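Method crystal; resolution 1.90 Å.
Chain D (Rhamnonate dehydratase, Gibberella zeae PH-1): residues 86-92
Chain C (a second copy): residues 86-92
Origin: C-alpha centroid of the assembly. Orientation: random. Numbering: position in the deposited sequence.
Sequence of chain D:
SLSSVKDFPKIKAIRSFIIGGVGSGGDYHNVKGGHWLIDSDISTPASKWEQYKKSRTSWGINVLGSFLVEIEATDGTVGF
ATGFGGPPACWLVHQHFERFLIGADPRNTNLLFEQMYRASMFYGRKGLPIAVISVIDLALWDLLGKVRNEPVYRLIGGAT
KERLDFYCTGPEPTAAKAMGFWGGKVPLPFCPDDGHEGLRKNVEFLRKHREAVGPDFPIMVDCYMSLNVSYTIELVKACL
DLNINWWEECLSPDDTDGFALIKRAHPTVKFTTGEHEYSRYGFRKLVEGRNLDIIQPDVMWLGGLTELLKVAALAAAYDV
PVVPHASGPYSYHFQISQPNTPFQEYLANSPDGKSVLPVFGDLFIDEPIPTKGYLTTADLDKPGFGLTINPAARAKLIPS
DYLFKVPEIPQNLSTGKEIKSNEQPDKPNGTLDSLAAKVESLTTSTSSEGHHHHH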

# COMPACT_ATOMS: atom_id res chain seq x y z
N GLY D 86 -27.24 -15.13 32.20
CA GLY D 86 -28.06 -15.07 33.40
C GLY D 86 -29.23 -14.10 33.39
O GLY D 86 -29.91 -13.93 32.38
N PRO D 87 -29.50 -13.45 34.53
CA PRO D 87 -30.60 -12.49 34.69
C PRO D 87 -30.67 -11.36 33.65
O PRO D 87 -31.73 -11.12 33.07
CB PRO D 87 -30.40 -11.97 36.11
CG PRO D 87 -29.85 -13.18 36.82
CD PRO D 87 -28.82 -13.68 35.82
N PRO D 88 -29.56 -10.64 33.42
CA PRO D 88 -29.66 -9.56 32.42
C PRO D 88 -30.00 -10.07 31.02
O PRO D 88 -30.64 -9.38 30.23
CB PRO D 88 -28.28 -8.89 32.50
CG PRO D 88 -27.38 -10.00 32.95
CD PRO D 88 -28.21 -10.71 33.99
N ALA D 89 -29.57 -11.30 30.72
CA ALA D 89 -29.86 -11.90 29.42
C ALA D 89 -31.37 -12.15 29.34
O ALA D 89 -32.00 -11.80 28.35
CB ALA D 89 -29.10 -13.21 29.26
N CYS D 90 -31.92 -12.75 30.39
CA CYS D 90 -33.36 -13.03 30.43
C CYS D 90 -34.18 -11.75 30.34
O CYS D 90 -35.24 -11.72 29.71
CB CYS D 90 -33.72 -13.76 31.73
SG CYS D 90 -33.15 -15.46 31.80
N TRP D 91 -33.69 -10.70 30.98
CA TRP D 91 -34.39 -9.42 30.97
C TRP D 91 -34.54 -8.93 29.52
O TRP D 91 -35.62 -8.53 29.10
CB TRP D 91 -33.62 -8.39 31.79
CG TRP D 91 -34.42 -7.15 32.10
CD1 TRP D 91 -35.23 -6.95 33.17
CD2 TRP D 91 -34.48 -5.96 31.31
NE1 TRP D 91 -35.80 -5.70 33.11
CE2 TRP D 91 -35.36 -5.07 31.98
CE3 TRP D 91 -33.89 -5.55 30.11
CZ2 TRP D 91 -35.65 -3.79 31.48
CZ3 TRP D 91 -34.18 -4.28 29.61
CH2 TRP D 91 -35.06 -3.42 30.30
N LEU D 92 -33.44 -8.97 28.77
CA LEU D 92 -33.45 -8.52 27.38
C LEU D 92 -34.30 -9.41 26.48
O LEU D 92 -34.95 -8.92 25.55
CB LEU D 92 -32.01 -8.46 26.84
CG LEU D 92 -31.12 -7.38 27.48
CD1 LEU D 92 -29.68 -7.54 26.98
CD2 LEU D 92 -31.66 -6.00 27.14
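Chain C 86-92: GPPACWL

The most unusual feature of this contact is a pair of matching proline–tryptophan CH-pi interactions, one from each chain. P88(C) CD lies 3.6 Å from the centroid of the six-membered ring of W91(D), 9° off the ring normal. P88(D) CD lies 3.6 Å from the centroid of the six-membered ring of W91(C), 8° off the normal. In both cases the proline sits over a face of the indole. Such contacts are favourable because the CD hydrogens, next to the ring nitrogen, carry a slight positive charge and meet the electron-rich aromatic face.

Both stretches are helical, and both helices continue later in their chains. The two helices run antiparallel, with an angle of 176° between their N-to-C directions. Their axes approach to 9.4 Å. The backbones come close where P88(D) CA and P88(C) CA are 4.9 Å apart. The antiparallel direction places the start of each stretch beside the later part of the other, so P87(D) and P88(D) meet W91(C), and P87(C) and P88(C) meet W91(D).

At the centre P88(D) and P88(C) face each other. P88(D) CB and P88(C) CB are 4.2 Å apart, an apolar contact. Both have the C-gamma endo pucker, and the rings of P87(D) and P87(C) are C-gamma exo.

The tryptophans flank this proline pair. P88(C) CD is 3.7 Å from W91(D) CE3, and P88(D) CD is 3.7 Å from W91(C) CE3. Each indole also reaches a second proline of the other chain. W91(D) NE1 is 3.6 Å from P87(C) CB, and P87(D) CB is 3.5 Å from W91(C) NE1. Here the proline lies obliquely to the ring. Further apolar packing joins W91(D) CZ2 to P87(C) CG at 3.6 Å and P87(D) CD to W91(C) CZ2 at 3.7 Å. Both tryptophans have chi1 of -167° (t) and chi2 of 89°, so the two halves of the contact are nearly identical.

No hydrogen bond crosses between the stretches. The contact rests on apolar and CH-pi packing and buries 355 Å², both sides summed. The backbone hydrogen bonds stay within each chain. In chain C, W91(C) N donates to P87(C) O at 2.9 Å, and C90(C) N donates to G86(C) O at 3.1 Å. In chain D, W91(D) N donates to P87(D) O at 2.9 Å. The prolines lack an amide hydrogen, but P87(C) O and P87(D) O still accept the bonds from W91(C) N and W91(D) N.

The other residues take little part. The CA-to-CB bonds of A89(D) and A89(C) point away from the partner, and C90(D) and C90(C) are out of reach. The CA-to-CB bonds of L92(D) and L92(C) point sideways, but the side-chain ends come nearer: L92(D) CD2 is 4.8 Å from P88(C) CG, and L92(C) CD2 is 4.8 Å from P88(D) CG. G86(D) and G86(C) have a positive phi, 48° and 49°, a value that favours glycine.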

# COMPACT_ATOMS: atom_id res chain seq x y z
N GLY C 86 -30.98 1.17 32.32
CA GLY C 86 -32.04 0.65 33.17
C GLY C 86 -31.68 -0.50 34.10
O GLY C 86 -30.60 -0.54 34.67
N PRO C 87 -32.61 -1.46 34.26
CA PRO C 87 -32.44 -2.65 35.12
C PRO C 87 -31.19 -3.50 34.86
O PRO C 87 -30.45 -3.80 35.79
CB PRO C 87 -33.74 -3.42 34.89
CG PRO C 87 -34.73 -2.32 34.67
CD PRO C 87 -33.98 -1.41 33.72
N PRO C 88 -30.94 -3.90 33.61
CA PRO C 88 -29.74 -4.72 33.38
C PRO C 88 -28.45 -3.99 33.75
O PRO C 88 -27.49 -4.61 34.21
CB PRO C 88 -29.83 -5.07 31.90
CG PRO C 88 -30.61 -3.94 31.32
CD PRO C 88 -31.68 -3.70 32.35
N ALA C 89 -28.43 -2.67 33.56
CA ALA C 89 -27.27 -1.87 33.90
C ALA C 89 -27.06 -1.93 35.41
O ALA C 89 -25.96 -2.19 35.89
CB ALA C 89 -27.48 -0.42 33.46
N CYS C 90 -28.14 -1.71 36.17
CA CYS C 90 -28.07 -1.75 37.62
C CYS C 90 -27.63 -3.12 38.11
O CYS C 90 -26.87 -3.22 39.08
CB CYS C 90 -29.43 -1.41 38.24
SG CYS C 90 -29.90 0.32 38.05
N TRP C 91 -28.11 -4.17 37.46
CA TRP C 91 -27.74 -5.52 37.84
C TRP C 91 -26.21 -5.66 37.77
O TRP C 91 -25.58 -6.15 38.70
CB TRP C 91 -28.39 -6.54 36.90
CG TRP C 91 -28.33 -7.96 37.40
CD1 TRP C 91 -29.25 -8.59 38.19
CD2 TRP C 91 -27.29 -8.91 37.15
NE1 TRP C 91 -28.84 -9.88 38.46
CE2 TRP C 91 -27.64 -10.10 37.83
CE3 TRP C 91 -26.09 -8.87 36.42
CZ2 TRP C 91 -26.84 -11.25 37.80
CZ3 TRP C 91 -25.29 -10.01 36.39
CH2 TRP C 91 -25.67 -11.18 37.08
N LEU C 92 -25.64 -5.23 36.65
CA LEU C 92 -24.19 -5.30 36.44
C LEU C 92 -23.38 -4.43 37.40
O LEU C 92 -22.28 -4.81 37.81
CB LEU C 92 -23.86 -4.91 34.99
CG LEU C 92 -24.36 -5.90 33.92
CD1 LEU C 92 -24.15 -5.32 32.54
CD2 LEU C 92 -23.63 -7.22 34.07